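Probable branched-chain amino acid ABC transporter, amino acid binding protein (Thermus thermophilus, PDB 3LKB) probably binds branched-chain amino acids such as valine and delivers them to an ABC transporter for uptake into the cell. Local coordinates at residues V321-P326 with V341-T346; V199-H204 with K224-G229. The protein carries 2 engineered substitutions. All blocks are in the same frame, centred on the assembly; numbering follows the deposited sequence.

Interaction 1: residues V321-P326 with V341-T346; sequences VGMNGP and VEIDFT. With NA (sodium ion), chain E.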
ATOM      1  N   VAL A 321      -6.163 -32.099  -9.157  1.00 12.43           N
ATOM      2  CA  VAL A 321      -7.396 -32.910  -9.143  1.00 11.70           C
ATOM      3  C   VAL A 321      -7.170 -34.280  -8.542  1.00 12.10           C
ATOM      4  O   VAL A 321      -8.129 -35.003  -8.301  1.00 12.61           O
ATOM      5  CB  VAL A 321      -8.079 -33.077 -10.555  1.00 11.56           C
ATOM      6  CG1 VAL A 321      -8.415 -31.734 -11.189  1.00 12.23           C
ATOM      7  CG2 VAL A 321      -7.198 -33.848 -11.519  1.00 12.40           C
ATOM      8  N   GLY A 322      -5.914 -34.651  -8.330  1.00 11.87           N
ATOM      9  CA  GLY A 322      -5.584 -35.826  -7.517  1.00 12.43           C
ATOM     10  C   GLY A 322      -5.320 -35.511  -6.040  1.00 12.85           C
ATOM     11  O   GLY A 322      -4.954 -36.414  -5.261  1.00 12.52           O
ATOM     12  N   MET A 323      -5.481 -34.237  -5.648  1.00 12.70           N
ATOM     13  CA  MET A 323      -5.177 -33.763  -4.274  1.00 12.46           C
ATOM     14  C   MET A 323      -6.379 -34.003  -3.362  1.00 13.26           C
ATOM     15  O   MET A 323      -7.057 -33.044  -2.937  1.00 12.27           O
ATOM     16  CB  MET A 323      -4.816 -32.274  -4.325  1.00 12.43           C
ATOM     17  CG  MET A 323      -4.022 -31.659  -3.158  1.00 12.50           C
ATOM     18  SD  MET A 323      -3.669 -29.851  -3.465  1.00  4.30           S
ATOM     19  CE  MET A 323      -2.105 -29.960  -4.277  1.00  4.86           C
ATOM     20  N   ASN A 324      -6.667 -35.284  -3.088  1.00 13.26           N
ATOM     21  CA  ASN A 324      -7.808 -35.674  -2.252  1.00 14.88           C
ATOM     22  C   ASN A 324      -7.619 -36.952  -1.455  1.00 15.71           C
ATOM     23  O   ASN A 324      -6.660 -37.716  -1.667  1.00 16.12           O
ATOM     24  CB  ASN A 324      -9.076 -35.797  -3.096  1.00 15.24           C
ATOM     25  CG  ASN A 324      -8.858 -36.634  -4.330  1.00 15.84           C
ATOM     26  OD1 ASN A 324      -8.632 -37.843  -4.247  1.00 22.08           O
ATOM     27  ND2 ASN A 324      -8.914 -36.009  -5.468  1.00 16.02           N
ATOM     28  N   GLY A 325      -8.535 -37.177  -0.520  1.00 16.30           N
ATOM     29  CA  GLY A 325      -8.424 -38.317   0.410  1.00 16.28           C
ATOM     30  C   GLY A 325      -7.166 -38.242   1.252  1.00 16.40           C
ATOM     31  O   GLY A 325      -6.828 -37.196   1.777  1.00 16.18           O
ATOM     32  N   PRO A 326      -6.485 -39.373   1.420  1.00 17.00           N
ATOM     33  CA  PRO A 326      -5.179 -39.464   2.089  1.00 16.98           C
ATOM     34  C   PRO A 326      -4.091 -38.714   1.310  1.00 16.25           C
ATOM     35  O   PRO A 326      -2.981 -38.569   1.799  1.00 16.68           O
ATOM     36  CB  PRO A 326      -4.833 -40.978   2.018  1.00 17.34           C
ATOM     37  CG  PRO A 326      -6.066 -41.660   1.579  1.00 17.90           C
ATOM     38  CD  PRO A 326      -7.003 -40.679   0.978  1.00 17.25           C
ATOM     39  N   VAL A 341     -10.985 -33.130   5.335  1.00 26.16           N
ATOM     40  CA  VAL A 341      -9.571 -32.776   5.347  1.00 23.73           C
ATOM     41  C   VAL A 341      -9.429 -31.317   4.949  1.00 22.28           C
ATOM     42  O   VAL A 341     -10.427 -30.676   4.605  1.00 22.17           O
ATOM     43  CB  VAL A 341      -8.725 -33.718   4.435  1.00 24.30           C
ATOM     44  CG1 VAL A 341      -8.383 -35.016   5.188  1.00 23.44           C
ATOM     45  CG2 VAL A 341      -9.470 -34.051   3.161  1.00 23.28           C
ATOM     46  N   GLU A 342      -8.201 -30.796   5.001  1.00 20.47           N
ATOM     47  CA  GLU A 342      -7.956 -29.380   4.792  1.00 17.73           C
ATOM     48  C   GLU A 342      -8.063 -29.012   3.310  1.00 15.82           C
ATOM     49  O   GLU A 342      -9.099 -28.536   2.869  1.00 15.56           O
ATOM     50  CB  GLU A 342      -6.610 -28.957   5.366  1.00 18.03           C
ATOM     51  CG  GLU A 342      -6.420 -27.436   5.478  1.00 19.13           C
ATOM     52  CD  GLU A 342      -4.981 -27.054   5.881  1.00 25.09           C
ATOM     53  OE1 GLU A 342      -4.257 -27.938   6.435  1.00 24.46           O
ATOM     54  OE2 GLU A 342      -4.571 -25.876   5.652  1.00 25.45           O
ATOM     55  N   ILE A 343      -7.015 -29.223   2.539  1.00 13.12           N
ATOM     56  CA  ILE A 343      -7.100 -28.843   1.133  1.00 11.69           C
ATOM     57  C   ILE A 343      -7.329 -30.044   0.221  1.00 11.45           C
ATOM     58  O   ILE A 343      -6.433 -30.827   0.017  1.00 11.62           O
ATOM     59  CB  ILE A 343      -5.840 -28.072   0.652  1.00 10.48           C
ATOM     60  CG1 ILE A 343      -5.484 -26.924   1.607  1.00  8.84           C
ATOM     61  CG2 ILE A 343      -6.056 -27.566  -0.758  1.00  9.84           C
ATOM     62  CD1 ILE A 343      -6.582 -25.839   1.713  1.00 10.11           C
ATOM     63  N   ASP A 344      -8.519 -30.165  -0.330  1.00 11.26           N
ATOM     64  CA  ASP A 344      -8.824 -31.254  -1.228  1.00 12.69           C
ATOM     65  C   ASP A 344      -9.663 -30.791  -2.410  1.00 12.91           C
ATOM     66  O   ASP A 344     -10.648 -30.028  -2.235  1.00 12.74           O
ATOM     67  CB  ASP A 344      -9.444 -32.490  -0.502  1.00 12.77           C
ATOM     68  CG  ASP A 344     -10.760 -32.184   0.227  1.00 16.49           C
ATOM     69  OD1 ASP A 344     -11.114 -30.994   0.515  1.00 18.40           O
ATOM     70  OD2 ASP A 344     -11.469 -33.167   0.531  1.00 20.07           O
ATOM     71  N   PHE A 345      -9.215 -31.203  -3.606  1.00 12.53           N
ATOM     72  CA  PHE A 345      -9.872 -30.898  -4.854  1.00 11.86           C
ATOM     73  C   PHE A 345     -10.104 -32.192  -5.647  1.00 12.70           C
ATOM     74  O   PHE A 345      -9.404 -33.179  -5.457  1.00 10.98           O
ATOM     75  CB  PHE A 345      -8.959 -30.016  -5.716  1.00 12.71           C
ATOM     76  CG  PHE A 345      -8.622 -28.673  -5.111  1.00 10.48           C
ATOM     77  CD1 PHE A 345      -9.586 -27.693  -4.988  1.00  6.51           C
ATOM     78  CD2 PHE A 345      -7.328 -28.386  -4.705  1.00  9.04           C
ATOM     79  CE1 PHE A 345      -9.286 -26.457  -4.446  1.00  6.22           C
ATOM     80  CE2 PHE A 345      -7.014 -27.120  -4.153  1.00  7.09           C
ATOM     81  CZ  PHE A 345      -7.989 -26.173  -4.047  1.00  7.79           C
ATOM     82  N   THR A 346     -11.088 -32.164  -6.536  1.00 12.48           N
ATOM     83  CA  THR A 346     -11.246 -33.184  -7.518  1.00 14.36           C
ATOM     84  C   THR A 346     -11.696 -32.447  -8.761  1.00 15.60           C
ATOM     85  O   THR A 346     -11.975 -31.246  -8.704  1.00 14.28           O
ATOM     86  CB  THR A 346     -12.394 -34.186  -7.177  1.00 14.86           C
ATOM     87  OG1 THR A 346     -13.662 -33.511  -7.292  1.00 15.58           O
ATOM     88  CG2 THR A 346     -12.210 -34.870  -5.804  1.00 12.66           C
TER
HETATM   89 NA    NA E 394     -12.296 -29.398  -0.885  1.00  8.79          NA
HETATM   90  O   HOH W   1     -10.760 -35.543   0.331  1.00 15.78           O
HETATM   91  O   HOH W   2     -14.295 -30.501  -0.590  1.00 15.38           O
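Met323 lies beside Phe345, both side chains pointing the same way, in a Met-aromatic contact. The sulfur sits at the rim of the ring, 4.1 Å from SD to Phe345 CD2 and 81° off the ring normal. Met323 CG stands anti to its backbone N (chi1 -160°), beside the carbonyl carbon, and SD lies further out at the ring's rim. Helix 285-308 backs this apolar side, touching Met323 and Ile343, and Phe120 meets the Phe345 ring edge-to-face. The contact joins two pieces of the long loop between helix 313-321 and strand 357-362 of the periplasmic binding protein. Met323 is also the centre of an inverse gamma turn. Its O takes the N-H of Phe345 at 2.9 Å, the donor standing above the carbonyl plane. The same oxygen receives a CA-H...O contact from Asp344.

Asn324 adds a side-chain bond. Its ND2 donates to Phe345 O at 2.9 Å, almost perfectly straight at 177° and in both the amide and the carbonyl plane. Thr346 CG2 packs against that same ND2 at 3.5 Å, the two side chains crossing at about a right angle. Thr346 OG1 turns to the backbone N-H groups of Ser348 and Glu349.

Asp344 binds the sodium ion. Its O and OD1 both coordinate the metal, and a water, Thr351 O and Gly352 O complete the five ligands. One residue thus offers a backbone and a carboxylate oxygen to the same ion. A second water donates to Asp344 OD2 and accepts from Gly325 N at 2.9 Å.

Interaction 2: residues V199-H204 with K224-G229; sequences VEYVVH and KMRHLG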
ATOM      1  N   VAL A 199     -32.943  -1.445  11.413  1.00 17.53           N
ATOM      2  CA  VAL A 199     -31.907  -2.436  11.160  1.00 16.01           C
ATOM      3  C   VAL A 199     -31.285  -2.902  12.475  1.00 15.42           C
ATOM      4  O   VAL A 199     -31.025  -2.104  13.340  1.00 13.71           O
ATOM      5  CB  VAL A 199     -30.828  -1.896  10.150  1.00 15.80           C
ATOM      6  CG1 VAL A 199     -29.605  -2.811  10.032  1.00 13.69           C
ATOM      7  CG2 VAL A 199     -31.467  -1.714   8.770  1.00 16.45           C
ATOM      8  N   GLU A 200     -31.044  -4.204  12.616  1.00 15.39           N
ATOM      9  CA  GLU A 200     -30.505  -4.705  13.878  1.00 16.09           C
ATOM     10  C   GLU A 200     -29.187  -5.422  13.696  1.00 14.96           C
ATOM     11  O   GLU A 200     -28.468  -5.671  14.652  1.00 13.52           O
ATOM     12  CB  GLU A 200     -31.522  -5.586  14.594  1.00 17.17           C
ATOM     13  CG  GLU A 200     -32.579  -6.177  13.713  1.00 23.35           C
ATOM     14  CD  GLU A 200     -33.836  -6.614  14.492  1.00 30.92           C
ATOM     15  OE1 GLU A 200     -34.752  -7.242  13.875  1.00 32.28           O
ATOM     16  OE2 GLU A 200     -33.886  -6.330  15.717  1.00 31.81           O
ATOM     17  N   TYR A 201     -28.884  -5.746  12.445  1.00 14.09           N
ATOM     18  CA  TYR A 201     -27.700  -6.490  12.118  1.00 12.85           C
ATOM     19  C   TYR A 201     -27.232  -5.926  10.819  1.00 12.03           C
ATOM     20  O   TYR A 201     -28.000  -5.834   9.872  1.00 12.58           O
ATOM     21  CB  TYR A 201     -28.030  -7.955  11.909  1.00 12.71           C
ATOM     22  CG  TYR A 201     -28.405  -8.662  13.178  1.00 13.26           C
ATOM     23  CD1 TYR A 201     -27.457  -9.399  13.887  1.00 12.50           C
ATOM     24  CD2 TYR A 201     -29.714  -8.608  13.669  1.00 14.03           C
ATOM     25  CE1 TYR A 201     -27.800 -10.050  15.061  1.00 16.01           C
ATOM     26  CE2 TYR A 201     -30.079  -9.280  14.851  1.00 13.20           C
ATOM     27  CZ  TYR A 201     -29.121  -9.995  15.536  1.00 15.53           C
ATOM     28  OH  TYR A 201     -29.455 -10.648  16.700  1.00 14.46           O
ATOM     29  N   VAL A 202     -25.976  -5.553  10.770  1.00 10.30           N
ATOM     30  CA  VAL A 202     -25.382  -5.172   9.512  1.00 10.06           C
ATOM     31  C   VAL A 202     -24.332  -6.204   9.097  1.00  9.89           C
ATOM     32  O   VAL A 202     -23.390  -6.487   9.844  1.00  9.20           O
ATOM     33  CB  VAL A 202     -24.700  -3.793   9.616  1.00  9.57           C
ATOM     34  CG1 VAL A 202     -24.242  -3.345   8.279  1.00  8.84           C
ATOM     35  CG2 VAL A 202     -25.632  -2.826  10.176  1.00  7.80           C
ATOM     36  N   VAL A 203     -24.501  -6.760   7.908  1.00  9.15           N
ATOM     37  CA  VAL A 203     -23.523  -7.700   7.392  1.00  8.61           C
ATOM     38  C   VAL A 203     -22.672  -6.995   6.365  1.00  8.83           C
ATOM     39  O   VAL A 203     -23.210  -6.399   5.442  1.00  8.41           O
ATOM     40  CB  VAL A 203     -24.212  -8.885   6.730  1.00  8.58           C
ATOM     41  CG1 VAL A 203     -23.194  -9.768   5.996  1.00  5.80           C
ATOM     42  CG2 VAL A 203     -24.965  -9.657   7.780  1.00  7.75           C
ATOM     43  N   HIS A 204     -21.351  -7.092   6.513  1.00  9.15           N
ATOM     44  CA  HIS A 204     -20.414  -6.421   5.581  1.00  9.07           C
ATOM     45  C   HIS A 204     -19.724  -7.358   4.601  1.00  8.92           C
ATOM     46  O   HIS A 204     -19.248  -8.420   4.973  1.00  9.01           O
ATOM     47  CB  HIS A 204     -19.309  -5.749   6.383  1.00  8.73           C
ATOM     48  CG  HIS A 204     -19.751  -4.537   7.145  1.00  9.61           C
ATOM     49  ND1 HIS A 204     -20.331  -4.607   8.402  1.00  7.58           N
ATOM     50  CD2 HIS A 204     -19.698  -3.219   6.831  1.00  7.62           C
ATOM     51  CE1 HIS A 204     -20.576  -3.388   8.843  1.00  4.37           C
ATOM     52  NE2 HIS A 204     -20.204  -2.529   7.910  1.00  8.70           N
ATOM     53  N   LYS A 224     -26.925   0.311  18.602  1.00 26.28           N
ATOM     54  CA  LYS A 224     -26.967  -1.061  19.097  1.00 26.91           C
ATOM     55  C   LYS A 224     -26.923  -2.162  18.008  1.00 25.12           C
ATOM     56  O   LYS A 224     -26.945  -3.354  18.338  1.00 24.84           O
ATOM     57  CB  LYS A 224     -28.215  -1.292  19.969  1.00 28.27           C
ATOM     58  CG  LYS A 224     -28.568  -0.166  20.958  1.00 33.81           C
ATOM     59  CD  LYS A 224     -27.574  -0.053  22.141  1.00 39.53           C
ATOM     60  CE  LYS A 224     -28.008   1.043  23.131  1.00 43.56           C
ATOM     61  NZ  LYS A 224     -29.503   1.044  23.314  1.00 47.86           N
ATOM     62  N   MET A 225     -26.875  -1.785  16.737  1.00 23.00           N
ATOM     63  CA  MET A 225     -26.887  -2.790  15.699  1.00 21.29           C
ATOM     64  C   MET A 225     -25.616  -3.608  15.841  1.00 20.00           C
ATOM     65  O   MET A 225     -24.547  -3.086  16.189  1.00 18.86           O
ATOM     66  CB  MET A 225     -26.886  -2.193  14.295  1.00 21.52           C
ATOM     67  CG  MET A 225     -27.612  -0.873  14.088  1.00 23.28           C
ATOM     68  SD  MET A 225     -27.278  -0.268  12.425  1.00 15.25           S
ATOM     69  CE  MET A 225     -25.577   0.036  12.622  1.00 25.76           C
ATOM     70  N   ARG A 226     -25.745  -4.889  15.566  1.00 18.07           N
ATOM     71  CA  ARG A 226     -24.617  -5.784  15.507  1.00 17.34           C
ATOM     72  C   ARG A 226     -24.007  -5.823  14.088  1.00 15.49           C
ATOM     73  O   ARG A 226     -24.739  -5.859  13.085  1.00 15.18           O
ATOM     74  CB  ARG A 226     -25.079  -7.160  15.961  1.00 17.64           C
ATOM     75  CG  ARG A 226     -24.146  -8.276  15.613  1.00 23.23           C
ATOM     76  CD  ARG A 226     -23.018  -8.419  16.644  1.00 29.13           C
ATOM     77  NE  ARG A 226     -23.596  -8.570  17.966  1.00 32.90           N
ATOM     78  CZ  ARG A 226     -23.070  -9.294  18.949  1.00 36.91           C
ATOM     79  NH1 ARG A 226     -21.916  -9.970  18.815  1.00 33.51           N
ATOM     80  NH2 ARG A 226     -23.717  -9.323  20.103  1.00 40.23           N
ATOM     81  N   HIS A 227     -22.669  -5.812  14.015  1.00 13.41           N
ATOM     82  CA  HIS A 227     -21.945  -5.987  12.757  1.00 10.99           C
ATOM     83  C   HIS A 227     -21.248  -7.346  12.571  1.00 10.40           C
ATOM     84  O   HIS A 227     -20.619  -7.902  13.482  1.00  9.95           O
ATOM     85  CB  HIS A 227     -20.965  -4.837  12.513  1.00 11.12           C
ATOM     86  CG  HIS A 227     -21.597  -3.478  12.553  1.00  9.79           C
ATOM     87  ND1 HIS A 227     -22.129  -2.944  13.707  1.00  9.19           N
ATOM     88  CD2 HIS A 227     -21.749  -2.534  11.594  1.00  7.05           C
ATOM     89  CE1 HIS A 227     -22.594  -1.729  13.455  1.00  9.10           C
ATOM     90  NE2 HIS A 227     -22.391  -1.466  12.174  1.00 10.51           N
ATOM     91  N   LEU A 228     -21.375  -7.866  11.354  1.00  9.32           N
ATOM     92  CA  LEU A 228     -20.811  -9.144  10.953  1.00  9.24           C
ATOM     93  C   LEU A 228     -20.169  -8.965   9.586  1.00  8.38           C
ATOM     94  O   LEU A 228     -20.419  -7.974   8.901  1.00  9.62           O
ATOM     95  CB  LEU A 228     -21.901 -10.244  10.907  1.00  8.96           C
ATOM     96  CG  LEU A 228     -22.939 -10.240  12.067  1.00  9.73           C
ATOM     97  CD1 LEU A 228     -24.013  -9.139  11.915  1.00  7.39           C
ATOM     98  CD2 LEU A 228     -23.613 -11.628  12.157  1.00  9.27           C
ATOM     99  N   GLY A 229     -19.359  -9.914   9.156  1.00  7.46           N
ATOM    100  CA  GLY A 229     -18.645  -9.736   7.908  1.00  6.76           C
ATOM    101  C   GLY A 229     -17.942 -10.961   7.410  1.00  7.41           C
ATOM    102  O   GLY A 229     -17.600 -11.853   8.170  1.00  8.35           O
TER
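Val202 N donates to Arg226 O at 2.6 Å, the shortest of the hydrogen bonds between two parallel strands. The donor comes nearly along the C=O axis. Strands 201-205 and 226-229 are neighbours in a mixed sheet and belong to one beta-alpha-beta unit, with helix 208-220 as the crossover. Val202 O then takes Leu228 N.

Leu228 O accepts from His204 twice, firmly from the backbone N at 2.7 Å and weakly from ring ND1 at 3.4 Å. The His204 ring holds the oxygen at its edge, in plane. CG of His204 stands anti to the carbonyl carbon (chi1 -71°), which puts the ring on the side of the backbone N that also bonds Leu228 O. An alanine here has no ring, so Leu228 O would probably keep the backbone bond but lose its weak second one, and a gap is likely to open beside Val211 and Ile214 of helix 208-220.

On the same face Val202 CG2 lies over the His227 ring. The CE of Met225 also reaches Val202 CG2, at 3.8 Å, its chain bent at chi3 (-66°). Phe194 of helix 188-196 touches both Val202 and Met225. His227 NE2 is buried with no polar partner in the model.

The other face carries Tyr201, Val203 and Leu228 and packs on Ile137 of helix 126-140. Tyr201 OH is hydrogen-bonded to Glu140 OE2. The aliphatic start of Arg226 runs by the Tyr201 ring, CB and CG each 3.9 Å from Tyr201 CD1. Leu228 CD1 meets the edge of that ring, in plane, 4.0 Å from Tyr201 CD1.

The two contacts lie on opposite sides of the chain's centre, with their own centres about 35 Å apart. Their nearest atoms are about 19 Å from each other, so they do not touch. They follow in series along the chain: interaction 2 closes before interaction 1 opens. Interaction 2 is strand pairing inside a sheet, whereas interaction 1 joins parts of a loop and holds a residue of the sodium site. Neither contributes a residue to the valine pocket. The side chain of His204 in interaction 2 is about 13 Å from the bound valine. Tyr232 of the pocket follows strand 226-229 closely in sequence.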